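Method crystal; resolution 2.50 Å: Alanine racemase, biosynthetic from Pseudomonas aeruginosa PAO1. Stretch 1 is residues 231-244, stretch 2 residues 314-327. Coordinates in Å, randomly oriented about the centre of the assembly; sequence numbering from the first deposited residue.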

# COMPACT_ATOMS: atom_id res chain seq x y z
N LYS A 231 -21.64 6.26 -7.61
CA LYS A 231 -21.34 7.10 -6.44
C LYS A 231 -20.07 6.63 -5.73
O LYS A 231 -19.95 5.45 -5.39
N PRO A 232 -19.10 7.55 -5.50
CA PRO A 232 -17.84 7.18 -4.86
C PRO A 232 -18.03 6.71 -3.43
O PRO A 232 -18.73 7.36 -2.65
N ALA A 233 -17.44 5.57 -3.09
CA ALA A 233 -17.61 4.98 -1.77
C ALA A 233 -16.64 5.54 -0.74
O ALA A 233 -17.04 5.80 0.40
N MET A 234 -15.38 5.74 -1.14
CA MET A 234 -14.34 6.16 -0.21
C MET A 234 -13.99 7.64 -0.32
O MET A 234 -13.77 8.16 -1.42
N SER A 235 -13.92 8.30 0.83
CA SER A 235 -13.44 9.66 0.91
C SER A 235 -12.24 9.69 1.85
O SER A 235 -12.37 9.45 3.05
N LEU A 236 -11.06 9.94 1.29
CA LEU A 236 -9.84 10.05 2.08
C LEU A 236 -9.57 11.51 2.41
O LEU A 236 -9.23 12.30 1.53
N GLY A 237 -9.77 11.87 3.67
CA GLY A 237 -9.62 13.25 4.12
C GLY A 237 -8.47 13.44 5.09
O GLY A 237 -8.28 12.63 6.00
N ALA A 238 -7.71 14.51 4.89
CA ALA A 238 -6.64 14.89 5.80
C ALA A 238 -6.74 16.38 6.15
O ALA A 238 -7.78 17.01 5.96
N GLN A 239 -5.64 16.94 6.65
CA GLN A 239 -5.59 18.34 7.04
C GLN A 239 -4.26 18.99 6.74
O GLN A 239 -3.23 18.32 6.66
N LEU A 240 -4.29 20.31 6.56
CA LEU A 240 -3.08 21.11 6.54
C LEU A 240 -2.53 21.18 7.96
O LEU A 240 -3.24 21.60 8.88
N ILE A 241 -1.29 20.75 8.13
CA ILE A 241 -0.62 20.71 9.44
C ILE A 241 0.52 21.72 9.50
O ILE A 241 1.12 21.94 10.57
N SER A 242 0.82 22.32 8.35
CA SER A 242 1.85 23.35 8.25
C SER A 242 1.63 24.23 7.03
O SER A 242 1.07 23.79 6.02
N LEU A 243 2.07 25.48 7.13
CA LEU A 243 1.99 26.43 6.03
C LEU A 243 3.23 27.33 6.05
O LEU A 243 3.60 27.86 7.10
N ARG A 244 3.88 27.45 4.89
CA ARG A 244 5.16 28.14 4.76
C ARG A 244 5.22 29.11 3.59
O ARG A 244 4.52 28.94 2.58
N GLU A 314 -6.45 32.27 1.36
CA GLU A 314 -7.25 32.12 2.57
C GLU A 314 -7.09 30.76 3.28
O GLU A 314 -7.63 30.56 4.37
N ALA A 315 -6.35 29.85 2.66
CA ALA A 315 -6.07 28.54 3.26
C ALA A 315 -5.25 28.70 4.54
O ALA A 315 -4.30 29.47 4.59
N ARG A 316 -5.65 27.96 5.58
CA ARG A 316 -5.02 28.03 6.90
C ARG A 316 -4.75 26.64 7.46
O ARG A 316 -5.42 25.68 7.09
N VAL A 317 -3.76 26.55 8.36
CA VAL A 317 -3.49 25.31 9.10
C VAL A 317 -4.77 24.84 9.79
O VAL A 317 -5.43 25.62 10.48
N GLY A 318 -5.11 23.57 9.59
CA GLY A 318 -6.33 22.99 10.14
C GLY A 318 -7.40 22.72 9.10
O GLY A 318 -8.34 21.96 9.35
N ASP A 319 -7.27 23.34 7.92
CA ASP A 319 -8.23 23.18 6.83
C ASP A 319 -8.28 21.74 6.30
O ASP A 319 -7.25 21.08 6.20
N PRO A 320 -9.49 21.25 5.96
CA PRO A 320 -9.63 19.89 5.46
C PRO A 320 -9.02 19.72 4.07
O PRO A 320 -9.12 20.61 3.23
N VAL A 321 -8.38 18.58 3.85
CA VAL A 321 -7.79 18.26 2.55
C VAL A 321 -8.38 16.96 2.03
O VAL A 321 -8.22 15.91 2.65
N GLU A 322 -9.08 17.04 0.90
CA GLU A 322 -9.59 15.83 0.24
C GLU A 322 -8.56 15.27 -0.75
O GLU A 322 -8.25 15.91 -1.76
N LEU A 323 -8.04 14.08 -0.45
CA LEU A 323 -7.12 13.40 -1.35
C LEU A 323 -7.90 12.72 -2.47
O LEU A 323 -7.47 12.69 -3.62
N TRP A 324 -9.05 12.15 -2.10
CA TRP A 324 -10.07 11.70 -3.05
C TRP A 324 -11.40 11.43 -2.36
O TRP A 324 -11.43 11.22 -1.15
N GLY A 325 -12.48 11.46 -3.14
CA GLY A 325 -13.83 11.24 -2.62
C GLY A 325 -14.92 11.73 -3.55
O GLY A 325 -14.86 11.53 -4.77
N ALA A 326 -15.93 12.39 -2.97
CA ALA A 326 -17.06 12.91 -3.73
C ALA A 326 -16.72 14.20 -4.49
O ALA A 326 -17.36 14.52 -5.49
N GLY A 327 -15.71 14.92 -4.01
CA GLY A 327 -15.28 16.17 -4.65
C GLY A 327 -14.24 15.97 -5.74
O GLY A 327 -14.25 16.66 -6.75

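Antiparallel strands alternate their side chains between two faces, and on the buried face each rotamer can be read together with the contact it makes. This pair from alanine racemase illustrates the principle. Backbone hydrogen bonds, such as Ala238 N to Val321 O at 2.7 Å, fix the frame, and a beta bulge between Leu236 and Gly237 shifts the register by one.

Leu236, Ala238, Val321 and Trp324 share one face. Trp324 adopts chi1 p with chi2 at 76°, which swings the indole back toward the first stretch. Leu236, t at chi1 and p at chi2, places CD2 over the six-membered ring of Trp324, 3.8 Å from its centroid, in a CH-pi contact; the same CD2 lies 4.0 Å from Leu323 CB. Met234 is extended through chi1 and chi2 (both t), so its sulfur arrives at the ring edge, where Trp324 NE1 donates a weak 3.5 Å hydrogen bond to Met234 SD. Leu323, m at both chi angles, brings CD2 to 3.8 Å from Ala238 CB, covering the small alanine.

Farther along, Leu240 (m, t) divides its methyls: CD2 meets Val321 CG2 at 4.0 Å, whereas CD1 lies 4.2 Å from Ala315 CB. Val317, chi1 t, sets CG2 4.0 Å from Leu243 CB. In the type II turn beginning at Arg316, Asp319 (chi1 m) turns its carboxylate back within its own stretch, OD2 accepting from Arg316 N at 2.9 Å.

One polar link between the stretches runs through water. Ser235 (chi1 t) and the extended Glu322 (t, t) do not bond directly; one water lies 2.7 Å from Ser235 OG, donates to Glu322 OE2 at 3.2 Å and accepts from Ala326 N at 2.9 Å. Beside them Gly325 leaves necessary space: a CB there would clash with Ser235 OG.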

# COMPACT_ATOMS: atom_id res chain seq x y z
CB LYS A 231 -22.52 7.11 -5.47
CG LYS A 231 -23.77 7.76 -6.02
CD LYS A 231 -24.85 7.83 -4.96
CE LYS A 231 -26.07 8.58 -5.47
NZ LYS A 231 -27.16 8.59 -4.46
CB PRO A 232 -17.01 8.47 -4.90
CG PRO A 232 -18.00 9.56 -5.10
CD PRO A 232 -19.13 8.97 -5.90
CB ALA A 233 -17.49 3.46 -1.84
CB MET A 234 -13.07 5.32 -0.36
CG MET A 234 -12.09 5.48 0.80
SD MET A 234 -10.40 4.95 0.47
CE MET A 234 -10.59 3.17 0.46
CB SER A 235 -14.55 10.59 1.42
OG SER A 235 -14.35 11.91 0.95
CB LEU A 236 -8.65 9.40 1.37
CG LEU A 236 -7.32 9.27 2.14
CD1 LEU A 236 -7.47 8.37 3.36
CD2 LEU A 236 -6.20 8.78 1.24
CB ALA A 238 -5.28 14.55 5.21
CB GLN A 239 -5.87 18.49 8.54
CG GLN A 239 -7.31 18.82 8.89
CD GLN A 239 -7.57 18.74 10.38
OE1 GLN A 239 -6.78 19.23 11.19
NE2 GLN A 239 -8.68 18.10 10.75
CB LEU A 240 -3.36 22.52 6.02
CG LEU A 240 -3.76 22.72 4.56
CD1 LEU A 240 -4.01 24.20 4.32
CD2 LEU A 240 -2.69 22.19 3.61
CB ILE A 241 -0.12 19.29 9.80
CG1 ILE A 241 0.93 18.80 8.79
CG2 ILE A 241 -1.30 18.33 9.90
CD1 ILE A 241 1.63 17.51 9.17
CB SER A 242 3.25 22.73 8.20
OG SER A 242 4.24 23.73 8.22
CB LEU A 243 0.70 27.25 6.16
CG LEU A 243 0.19 28.13 5.01
CD1 LEU A 243 0.47 27.54 3.63
CD2 LEU A 243 -1.30 28.34 5.21
CB ARG A 244 6.31 27.13 4.58
CG ARG A 244 6.81 26.48 5.84
CD ARG A 244 8.28 26.11 5.71
NE ARG A 244 9.17 27.05 6.39
CZ ARG A 244 9.85 28.04 5.81
NH1 ARG A 244 9.77 28.24 4.50
NH2 ARG A 244 10.63 28.83 6.53
CB GLU A 314 -8.73 32.42 2.29
CG GLU A 314 -9.05 33.91 2.11
CD GLU A 314 -9.04 34.70 3.42
OE1 GLU A 314 -8.49 34.21 4.43
OE2 GLU A 314 -9.59 35.82 3.44
CB ALA A 315 -5.34 27.65 2.27
CB ARG A 316 -5.89 28.83 7.88
CG ARG A 316 -6.08 30.29 7.52
CD ARG A 316 -4.84 31.12 7.84
NE ARG A 316 -4.97 31.83 9.12
CZ ARG A 316 -5.32 33.11 9.24
NH1 ARG A 316 -5.41 33.66 10.45
NH2 ARG A 316 -5.59 33.84 8.16
CB VAL A 317 -2.34 25.49 10.12
CG1 VAL A 317 -2.26 24.31 11.08
CG2 VAL A 317 -1.02 25.68 9.40
CB ASP A 319 -7.92 24.15 5.68
CG ASP A 319 -8.33 25.60 5.98
OD1 ASP A 319 -8.84 25.88 7.09
OD2 ASP A 319 -8.13 26.46 5.10
CB PRO A 320 -11.15 19.69 5.40
CG PRO A 320 -11.71 21.07 5.28
CD PRO A 320 -10.79 21.94 6.09
CB VAL A 321 -6.24 18.15 2.64
CG1 VAL A 321 -5.66 17.62 1.33
CG2 VAL A 321 -5.62 19.49 2.98
CB GLU A 322 -10.93 16.09 -0.46
CG GLU A 322 -11.55 14.83 -1.05
CD GLU A 322 -12.96 15.03 -1.58
OE1 GLU A 322 -13.25 14.55 -2.70
OE2 GLU A 322 -13.79 15.66 -0.89
CB LEU A 323 -6.24 12.38 -0.61
CG LEU A 323 -5.09 12.81 0.33
CD1 LEU A 323 -4.29 13.99 -0.19
CD2 LEU A 323 -5.60 13.08 1.74
CB TRP A 324 -9.62 10.47 -3.86
CG TRP A 324 -9.24 9.25 -3.07
CD1 TRP A 324 -10.09 8.36 -2.45
CD2 TRP A 324 -7.92 8.74 -2.86
NE1 TRP A 324 -9.37 7.35 -1.85
CE2 TRP A 324 -8.03 7.56 -2.09
CE3 TRP A 324 -6.64 9.18 -3.25
CZ2 TRP A 324 -6.92 6.81 -1.70
CZ3 TRP A 324 -5.53 8.43 -2.86
CH2 TRP A 324 -5.68 7.25 -2.09
CB ALA A 326 -18.27 13.11 -2.83
O HOH W 1 -16.08 13.50 -0.34